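Local coordinates for protein dTDP Sugar Isomerase (Desulfovibrio desulfuricans subsp. desulfuricans str. G20, PDB 3EJK) that probably catalyses the 3,5-epimerisation of dTDP-4-dehydro-6-deoxyglucose to dTDP-4-dehydro-L-rhamnose, a step in making the activated deoxysugar dTDP-L-rhamnose, at residues H40-D45 against T75-V80; K69-M74 against V122-A127. All coordinates share one frame; numbering follows the deposited sequence. Where two conformers were deposited one is given.

How the contacts relate
The two contacts belong to the two antiparallel sheets of a cupin-type beta fold. Contact 1 joins strands 38-43 and 76-82, which are not paired with each other although both belong to the larger sheet. Contact 2 joins strands 65-71 and 123-128, neighbours in the five-stranded sheet. Their centres lie about 16 Å apart. Along the chain the segments alternate: 40-45, 69-74, 75-80, then 122-127. Strand 65-71 is followed directly by strand 76-82, so the chain passes from contact 2 into contact 1 and from one sheet to the other. Phe78 and Phe126 meet between the contacts with ring planes at about 90°, near a bound citrate that probably marks the substrate pocket.

Contact 1 of 2, residues H40-D45 against T75-V80; sequences HMLRLD and TQLFAV
Met41 of strand 40-43 and Ala79 of strand 76-80 bring their backbones nearest, in two strands that run roughly antiparallel at 152° with axes 8.5 Å apart at closest approach. That spacing is too wide for backbone pairing, and no hydrogen bond joins the two segments. Side chains fill the gap. The selenomethionine Met41 reaches furthest. Its CG lies anti to the backbone N (chi1 -171°), and the chain beyond stays extended. This carries its methyl CE to the backbone of strand 76-80, where CE abuts Leu77 O. Further back on the same chain, Ala79 CB packs against Met41 CG at 4.0 Å, and Met41 CE lies as far from it. The strands belong to the larger antiparallel sheet of a cupin-type beta fold, in which these two strands are not paired with each other. Cys139 of strand 134-140, which pairs with strand 76-82, also touches Met41 and Leu42. Next to Met41, Leu42 and Leu77 meet through one methyl each, Leu42 CD2 to Leu77 CD1 at 3.7 Å. Their side chains cross at about a right angle. All the touching residues are buried. Strand 40-43 also pairs antiparallel with a strand of the second subunit, and Phe57 and Ile55 of that subunit pack on Met41 and Leu42. Beyond the apolar contact, Arg43 forms a salt bridge with Asp45, and its NH1 bonds His144 O of the second subunit.

Contact 2 of 2, residues K69-M74 against V122-A127; sequences KRHSLM and VWYGFA. With CIT (citric acid), chain C.
Tyr124 OH donates a hydrogen bond of 2.6 Å to O1 of a bound citrate, while His71 NE2 donates to O2 of the same carboxylate at 2.7 Å. The two side chains thus hold one carboxylate group from strands 65-71 and 123-128, antiparallel neighbours in the five-stranded sheet of the cupin-type fold. Citrate probably comes from the crystallisation liquor, but its site is consistent with the substrate pocket of the epimerase. Lys69 NZ bonds a second carboxylate, through citrate O6. Tyr56, Ser58 and Lys66 also bind the ligand. In the backbone, Lys69 and Tyr124 form a hydrogen-bonded antiparallel pair. Lys69 N gives to Tyr124 O at 2.8 Å, and Tyr124 N gives to Lys69 O at 2.7 Å. Tyr124 CG sits between the backbone N and the carbonyl carbon (chi1 59°). Lys69 CB stands over one face of the Tyr124 ring in a CH-pi contact, 4.0 Å from the ring centroid. The imidazole of His71 is also held at its other nitrogen, for ND1 is hydrogen-bonded to Glu148 while NE2 donates to the citrate. The Met74 selenium lies over one face of the imidazole. A water bridges the two segments, accepting from His71 N and lying 2.7 Å from Val122 O. Arg70 lies over Trp123. Its guanidinium is tilted 20° from the indole plane, and NH2 forms a salt bridge to Glu150. Arg70 CB sits over the indole face, 3.7 Å from the centroid of the six-membered ring.

Contact 1 of 2, residues H40-D45 against T75-V80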
ATOM      1  N   HIS A  40      -1.031  -9.684  -0.243  1.00 22.75           N
ATOM      2  CA  HIS A  40      -2.260  -9.258  -0.905  1.00 23.12           C
ATOM      3  C   HIS A  40      -3.017  -8.215  -0.116  1.00 22.35           C
ATOM      4  O   HIS A  40      -2.827  -8.031   1.078  1.00 21.35           O
ATOM      5  CB  HIS A  40      -3.224 -10.401  -1.208  1.00 24.23           C
ATOM      6  CG  HIS A  40      -2.749 -11.302  -2.298  1.00 20.90           C
ATOM      7  ND1 HIS A  40      -3.352 -12.503  -2.587  1.00 24.84           N
ATOM      8  CD2 HIS A  40      -1.689 -11.204  -3.131  1.00 25.35           C
ATOM      9  CE1 HIS A  40      -2.724 -13.078  -3.597  1.00 21.73           C
ATOM     10  NE2 HIS A  40      -1.695 -12.320  -3.932  1.00 25.81           N
HETATM   11  N   MSE A  41      -3.879  -7.535  -0.846  1.00 23.11           N
HETATM   12  CA  MSE A  41      -4.794  -6.580  -0.250  1.00 24.25           C
HETATM   13  C   MSE A  41      -6.203  -6.668  -0.848  1.00 25.80           C
HETATM   14  O   MSE A  41      -7.177  -7.025  -0.162  1.00 26.10           O
HETATM   15  CB  MSE A  41      -4.283  -5.146  -0.353  1.00 23.82           C
HETATM   16  CG  MSE A  41      -5.155  -4.243   0.466  1.00 21.05           C
HETATM   17 SE   MSE A  41      -4.639  -2.394   0.473  0.75 23.47          SE
HETATM   18  CE  MSE A  41      -6.048  -1.667   1.702  1.00 21.59           C
ATOM     19  N   LEU A  42      -6.297  -6.348  -2.132  1.00 25.96           N
ATOM     20  CA  LEU A  42      -7.601  -6.326  -2.791  1.00 26.50           C
ATOM     21  C   LEU A  42      -7.521  -6.503  -4.290  1.00 26.68           C
ATOM     22  O   LEU A  42      -6.607  -6.015  -4.950  1.00 25.12           O
ATOM     23  CB  LEU A  42      -8.270  -4.976  -2.474  1.00 27.28           C
ATOM     24  CG  LEU A  42      -9.775  -4.762  -2.539  1.00 31.19           C
ATOM     25  CD1 LEU A  42     -10.525  -5.730  -1.610  1.00 28.63           C
ATOM     26  CD2 LEU A  42     -10.025  -3.286  -2.173  1.00 30.01           C
ATOM     27  N   ARG A  43      -8.490  -7.249  -4.790  1.00 26.33           N
ATOM     28  CA  ARG A  43      -8.672  -7.473  -6.218  1.00 28.68           C
ATOM     29  C   ARG A  43     -10.064  -7.024  -6.625  1.00 30.26           C
ATOM     30  O   ARG A  43     -10.965  -6.881  -5.797  1.00 29.76           O
ATOM     31  CB  ARG A  43      -8.549  -8.945  -6.590  1.00 29.14           C
ATOM     32  CG  ARG A  43      -7.166  -9.494  -6.644  1.00 32.11           C
ATOM     33  CD  ARG A  43      -7.275 -10.995  -6.622  1.00 35.74           C
ATOM     34  NE  ARG A  43      -7.986 -11.554  -7.772  1.00 37.59           N
ATOM     35  CZ  ARG A  43      -7.368 -12.101  -8.821  1.00 40.49           C
ATOM     36  NH1 ARG A  43      -6.052 -12.138  -8.850  1.00 39.79           N
ATOM     37  NH2 ARG A  43      -8.050 -12.611  -9.841  1.00 37.85           N
ATOM     38  N   LEU A  44     -10.228  -6.894  -7.934  1.00 31.56           N
ATOM     39  CA  LEU A  44     -11.500  -6.462  -8.534  0.50 32.18           C
ATOM     40  C   LEU A  44     -12.604  -7.478  -8.288  1.00 32.69           C
ATOM     41  O   LEU A  44     -13.778  -7.148  -8.206  1.00 33.14           O
ATOM     42  CB  LEU A  44     -11.338  -6.247 -10.045  0.50 32.41           C
ATOM     43  CG  LEU A  44     -12.618  -6.006 -10.838  0.50 31.67           C
ATOM     44  CD1 LEU A  44     -13.392  -4.802 -10.318  0.50 31.25           C
ATOM     45  CD2 LEU A  44     -12.268  -5.843 -12.304  0.50 28.18           C
ATOM     46  N   ASP A  45     -12.195  -8.718  -8.183  1.00 33.42           N
ATOM     47  CA  ASP A  45     -13.129  -9.817  -7.975  1.00 35.30           C
ATOM     48  C   ASP A  45     -13.191 -10.225  -6.516  1.00 36.68           C
ATOM     49  O   ASP A  45     -13.925 -11.122  -6.144  1.00 38.06           O
ATOM     50  CB  ASP A  45     -12.811 -11.001  -8.887  1.00 36.24           C
ATOM     51  CG  ASP A  45     -11.342 -11.362  -8.898  1.00 38.99           C
ATOM     52  OD1 ASP A  45     -10.612 -10.951  -7.972  1.00 43.85           O
ATOM     53  OD2 ASP A  45     -10.917 -12.045  -9.848  1.00 45.85           O
ATOM     54  N   THR A  75     -16.506   4.161   2.974  1.00 23.34           N
ATOM     55  CA  THR A  75     -16.103   2.934   3.665  1.00 24.29           C
ATOM     56  C   THR A  75     -14.587   2.789   3.575  1.00 24.39           C
ATOM     57  O   THR A  75     -13.992   3.029   2.525  1.00 22.84           O
ATOM     58  CB  THR A  75     -16.744   1.688   3.027  1.00 25.08           C
ATOM     59  OG1 THR A  75     -18.148   1.764   3.189  1.00 23.29           O
ATOM     60  CG2 THR A  75     -16.227   0.382   3.642  1.00 27.07           C
ATOM     61  N   GLN A  76     -13.986   2.356   4.681  1.00 23.61           N
ATOM     62  CA  GLN A  76     -12.538   2.149   4.755  1.00 22.62           C
ATOM     63  C   GLN A  76     -12.221   0.667   4.646  1.00 23.65           C
ATOM     64  O   GLN A  76     -12.990  -0.191   5.095  1.00 21.28           O
ATOM     65  CB  GLN A  76     -11.956   2.648   6.092  1.00 23.46           C
ATOM     66  CG  GLN A  76     -12.554   3.933   6.659  1.00 23.42           C
ATOM     67  CD  GLN A  76     -12.568   5.102   5.696  1.00 22.29           C
ATOM     68  OE1 GLN A  76     -11.593   5.356   4.978  1.00 23.87           O
ATOM     69  NE2 GLN A  76     -13.662   5.873   5.727  1.00 22.43           N
ATOM     70  N   LEU A  77     -11.095   0.393   3.987  1.00 23.18           N
ATOM     71  CA  LEU A  77     -10.522  -0.967   3.880  1.00 23.40           C
ATOM     72  C   LEU A  77      -9.032  -0.863   4.213  1.00 22.40           C
ATOM     73  O   LEU A  77      -8.201  -0.500   3.379  1.00 21.36           O
ATOM     74  CB  LEU A  77     -10.743  -1.626   2.516  1.00 23.79           C
ATOM     75  CG  LEU A  77     -12.184  -1.998   2.170  1.00 25.93           C
ATOM     76  CD1 LEU A  77     -12.257  -2.521   0.740  1.00 25.73           C
ATOM     77  CD2 LEU A  77     -12.715  -3.005   3.139  1.00 24.51           C
ATOM     78  N   PHE A  78      -8.751  -1.160   5.477  1.00 23.04           N
ATOM     79  CA  PHE A  78      -7.415  -1.093   6.073  1.00 22.42           C
ATOM     80  C   PHE A  78      -6.646  -2.391   5.964  1.00 22.04           C
ATOM     81  O   PHE A  78      -7.159  -3.474   6.247  1.00 21.94           O
ATOM     82  CB  PHE A  78      -7.494  -0.828   7.589  1.00 23.66           C
ATOM     83  CG  PHE A  78      -7.676   0.614   7.991  1.00 24.68           C
ATOM     84  CD1 PHE A  78      -8.099   1.573   7.110  1.00 29.75           C
ATOM     85  CD2 PHE A  78      -7.485   0.973   9.328  1.00 33.43           C
ATOM     86  CE1 PHE A  78      -8.274   2.894   7.520  1.00 32.63           C
ATOM     87  CE2 PHE A  78      -7.684   2.294   9.754  1.00 32.36           C
ATOM     88  CZ  PHE A  78      -8.087   3.248   8.832  1.00 31.67           C
ATOM     89  N   ALA A  79      -5.381  -2.233   5.599  1.00 21.81           N
ATOM     90  CA  ALA A  79      -4.394  -3.323   5.685  1.00 22.03           C
ATOM     91  C   ALA A  79      -3.131  -2.713   6.264  1.00 21.13           C
ATOM     92  O   ALA A  79      -2.878  -1.536   6.078  1.00 21.75           O
ATOM     93  CB  ALA A  79      -4.133  -4.028   4.352  1.00 22.67           C
ATOM     94  N   VAL A  80      -2.389  -3.512   7.025  1.00 20.63           N
ATOM     95  CA  VAL A  80      -1.170  -3.038   7.699  1.00 20.42           C
ATOM     96  C   VAL A  80       0.026  -3.925   7.311  1.00 20.88           C
ATOM     97  O   VAL A  80       0.377  -4.878   8.014  1.00 22.14           O
ATOM     98  CB  VAL A  80      -1.362  -3.004   9.228  1.00 18.70           C
ATOM     99  CG1 VAL A  80      -0.080  -2.568   9.918  1.00 17.90           C
ATOM    100  CG2 VAL A  80      -2.546  -2.035   9.612  1.00 18.90           C
TER

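Contact 2 of 2, residues K69-M74 against V122-A127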
ATOM      1  N   LYS A  69     -11.719   9.654  13.746  1.00 22.33           N
ATOM      2  CA  LYS A  69     -12.265  10.027  12.440  1.00 22.85           C
ATOM      3  C   LYS A  69     -13.556   9.281  12.155  1.00 22.77           C
ATOM      4  O   LYS A  69     -13.744   8.124  12.561  1.00 22.29           O
ATOM      5  CB  LYS A  69     -11.269   9.673  11.326  1.00 23.29           C
ATOM      6  CG  LYS A  69     -11.506  10.446  10.050  1.00 30.58           C
ATOM      7  CD  LYS A  69     -11.377  11.931  10.405  1.00 39.30           C
ATOM      8  CE  LYS A  69     -10.899  12.757   9.278  1.00 41.04           C
ATOM      9  NZ  LYS A  69      -9.451  12.573   9.183  1.00 39.90           N
ATOM     10  N   ARG A  70     -14.373   9.956  11.360  1.00 23.56           N
ATOM     11  CA  ARG A  70     -15.665   9.472  10.881  1.00 24.90           C
ATOM     12  C   ARG A  70     -15.971  10.014   9.485  1.00 26.08           C
ATOM     13  O   ARG A  70     -15.693  11.171   9.196  1.00 27.20           O
ATOM     14  CB  ARG A  70     -16.787   9.903  11.863  1.00 27.18           C
ATOM     15  CG  ARG A  70     -18.119   9.310  11.500  1.00 31.28           C
ATOM     16  CD  ARG A  70     -19.130   9.357  12.608  1.00 32.09           C
ATOM     17  NE  ARG A  70     -19.593  10.692  12.897  1.00 40.84           N
ATOM     18  CZ  ARG A  70     -20.615  10.947  13.705  1.00 46.43           C
ATOM     19  NH1 ARG A  70     -21.277   9.932  14.252  1.00 45.26           N
ATOM     20  NH2 ARG A  70     -20.988  12.204  13.941  1.00 45.76           N
ATOM     21  N   HIS A  71     -16.509   9.158   8.623  1.00 25.45           N
ATOM     22  CA  HIS A  71     -16.946   9.566   7.270  1.00 26.12           C
ATOM     23  C   HIS A  71     -18.439   9.355   7.121  1.00 26.14           C
ATOM     24  O   HIS A  71     -18.990   8.377   7.637  1.00 26.07           O
ATOM     25  CB  HIS A  71     -16.214   8.787   6.172  1.00 26.81           C
ATOM     26  CG  HIS A  71     -14.783   9.170   6.016  1.00 26.83           C
ATOM     27  ND1 HIS A  71     -14.341   9.988   4.998  1.00 27.47           N
ATOM     28  CD2 HIS A  71     -13.698   8.871   6.765  1.00 24.23           C
ATOM     29  CE1 HIS A  71     -13.038  10.167   5.127  1.00 30.85           C
ATOM     30  NE2 HIS A  71     -12.621   9.481   6.178  1.00 26.26           N
ATOM     31  N   SER A  72     -19.074  10.284   6.411  1.00 25.01           N
ATOM     32  CA  SER A  72     -20.523  10.240   6.149  1.00 25.46           C
ATOM     33  C   SER A  72     -20.973   9.160   5.178  1.00 24.19           C
ATOM     34  O   SER A  72     -22.042   8.572   5.358  1.00 25.19           O
ATOM     35  CB  SER A  72     -21.045  11.563   5.597  1.00 25.10           C
ATOM     36  OG  SER A  72     -20.750  12.597   6.480  1.00 34.20           O
ATOM     37  N   LEU A  73     -20.187   8.933   4.134  1.00 23.77           N
ATOM     38  CA  LEU A  73     -20.556   7.937   3.122  1.00 22.58           C
ATOM     39  C   LEU A  73     -19.514   6.886   2.865  1.00 22.04           C
ATOM     40  O   LEU A  73     -19.833   5.762   2.494  1.00 21.88           O
ATOM     41  CB  LEU A  73     -20.765   8.593   1.768  1.00 24.18           C
ATOM     42  CG  LEU A  73     -21.990   9.407   1.427  1.00 27.64           C
ATOM     43  CD1 LEU A  73     -22.014  10.706   2.199  1.00 22.79           C
ATOM     44  CD2 LEU A  73     -21.928   9.628  -0.108  1.00 25.81           C
HETATM   45  N   MSE A  74     -18.261   7.298   3.017  1.00 22.81           N
HETATM   46  CA  MSE A  74     -17.111   6.465   2.699  1.00 23.07           C
HETATM   47  C   MSE A  74     -16.920   5.259   3.608  1.00 23.50           C
HETATM   48  O   MSE A  74     -17.131   5.329   4.823  1.00 24.32           O
HETATM   49  CB  MSE A  74     -15.830   7.317   2.732  1.00 22.68           C
HETATM   50  CG  MSE A  74     -14.617   6.625   2.202  1.00 21.81           C
HETATM   51 SE   MSE A  74     -12.966   7.624   2.549  0.75 21.87          SE
HETATM   52  CE  MSE A  74     -13.374   9.246   1.609  1.00 18.92           C
ATOM     53  N   VAL A 122     -19.110   5.328  11.344  1.00 23.44           N
ATOM     54  CA  VAL A 122     -18.514   4.655  12.486  1.00 22.98           C
ATOM     55  C   VAL A 122     -17.198   5.369  12.766  1.00 23.40           C
ATOM     56  O   VAL A 122     -16.374   5.546  11.865  1.00 23.54           O
ATOM     57  CB  VAL A 122     -18.223   3.159  12.233  1.00 23.61           C
ATOM     58  CG1 VAL A 122     -17.352   2.569  13.364  1.00 22.53           C
ATOM     59  CG2 VAL A 122     -19.512   2.372  12.104  1.00 24.03           C
ATOM     60  N   TRP A 123     -17.029   5.810  14.006  1.00 23.10           N
ATOM     61  CA  TRP A 123     -15.787   6.463  14.431  1.00 23.24           C
ATOM     62  C   TRP A 123     -14.657   5.461  14.507  1.00 23.34           C
ATOM     63  O   TRP A 123     -14.831   4.320  14.947  1.00 22.56           O
ATOM     64  CB  TRP A 123     -15.917   7.104  15.807  1.00 24.42           C
ATOM     65  CG  TRP A 123     -16.805   8.313  15.893  1.00 22.30           C
ATOM     66  CD1 TRP A 123     -18.093   8.353  16.357  1.00 26.79           C
ATOM     67  CD2 TRP A 123     -16.459   9.659  15.560  1.00 25.21           C
ATOM     68  NE1 TRP A 123     -18.575   9.643  16.314  1.00 26.85           N
ATOM     69  CE2 TRP A 123     -17.592  10.462  15.822  1.00 24.05           C
ATOM     70  CE3 TRP A 123     -15.308  10.266  15.050  1.00 23.98           C
ATOM     71  CZ2 TRP A 123     -17.597  11.827  15.597  1.00 24.35           C
ATOM     72  CZ3 TRP A 123     -15.328  11.627  14.825  1.00 21.58           C
ATOM     73  CH2 TRP A 123     -16.459  12.384  15.079  1.00 23.53           C
ATOM     74  N   TYR A 124     -13.491   5.910  14.075  1.00 22.41           N
ATOM     75  CA  TYR A 124     -12.282   5.090  14.151  1.00 22.20           C
ATOM     76  C   TYR A 124     -11.032   5.853  14.578  1.00 21.35           C
ATOM     77  O   TYR A 124     -10.885   7.041  14.400  1.00 22.31           O
ATOM     78  CB  TYR A 124     -12.040   4.285  12.869  1.00 22.07           C
ATOM     79  CG  TYR A 124     -11.887   5.085  11.600  1.00 21.96           C
ATOM     80  CD1 TYR A 124     -12.981   5.404  10.822  1.00 24.06           C
ATOM     81  CD2 TYR A 124     -10.636   5.485  11.164  1.00 24.20           C
ATOM     82  CE1 TYR A 124     -12.834   6.133   9.637  1.00 20.71           C
ATOM     83  CE2 TYR A 124     -10.469   6.210  10.001  1.00 22.58           C
ATOM     84  CZ  TYR A 124     -11.569   6.530   9.234  1.00 26.10           C
ATOM     85  OH  TYR A 124     -11.404   7.256   8.066  1.00 25.21           O
ATOM     86  N   GLY A 125     -10.180   5.101  15.238  1.00 22.51           N
ATOM     87  CA  GLY A 125      -8.888   5.579  15.711  1.00 22.72           C
ATOM     88  C   GLY A 125      -7.911   4.421  15.701  1.00 22.38           C
ATOM     89  O   GLY A 125      -8.311   3.260  15.752  1.00 21.84           O
ATOM     90  N   PHE A 126      -6.631   4.738  15.613  1.00 20.61           N
ATOM     91  CA  PHE A 126      -5.613   3.687  15.630  1.00 20.75           C
ATOM     92  C   PHE A 126      -4.270   4.207  16.096  1.00 20.73           C
ATOM     93  O   PHE A 126      -3.988   5.407  16.035  1.00 19.30           O
ATOM     94  CB  PHE A 126      -5.503   2.989  14.264  1.00 20.69           C
ATOM     95  CG  PHE A 126      -5.279   3.927  13.101  1.00 18.34           C
ATOM     96  CD1 PHE A 126      -4.015   4.314  12.738  1.00 19.59           C
ATOM     97  CD2 PHE A 126      -6.351   4.413  12.367  1.00 25.54           C
ATOM     98  CE1 PHE A 126      -3.805   5.159  11.659  1.00 21.75           C
ATOM     99  CE2 PHE A 126      -6.156   5.261  11.306  1.00 25.70           C
ATOM    100  CZ  PHE A 126      -4.874   5.644  10.949  1.00 23.20           C
ATOM    101  N   ALA A 127      -3.476   3.274  16.597  1.00 19.43           N
ATOM    102  CA  ALA A 127      -2.139   3.555  17.106  1.00 18.45           C
ATOM    103  C   ALA A 127      -1.160   2.430  16.823  1.00 18.65           C
ATOM    104  O   ALA A 127      -1.512   1.266  16.827  1.00 19.25           O
ATOM    105  CB  ALA A 127      -2.190   3.829  18.610  1.00 17.69           C
TER
HETATM  106  C1  CIT C 175      -9.005   9.508   7.234  1.00 25.07           C
HETATM  107  O1  CIT C 175      -9.083   8.339   7.682  1.00 21.16           O
HETATM  108  O2  CIT C 175     -10.011  10.068   6.737  1.00 20.85           O
HETATM  109  C2  CIT C 175      -7.700  10.248   7.242  1.00 28.99           C
HETATM  110  C3  CIT C 175      -6.652   9.576   8.114  1.00 30.55           C
HETATM  111  O7  CIT C 175      -6.212   8.326   7.496  1.00 25.79           O
HETATM  112  C4  CIT C 175      -5.537  10.612   8.272  1.00 26.96           C
HETATM  113  C5  CIT C 175      -4.233  10.013   8.701  1.00 26.97           C
HETATM  114  O3  CIT C 175      -4.119   8.783   8.615  1.00 25.29           O
HETATM  115  O4  CIT C 175      -3.291  10.745   9.124  1.00 23.23           O
HETATM  116  C6  CIT C 175      -7.217   9.245   9.487  1.00 31.77           C
HETATM  117  O5  CIT C 175      -6.947   8.158  10.023  1.00 31.33           O
HETATM  118  O6  CIT C 175      -7.954  10.046  10.089  1.00 38.60           O
HETATM  119  O   HOH W   1     -16.611   6.362   9.267  1.00 14.83           O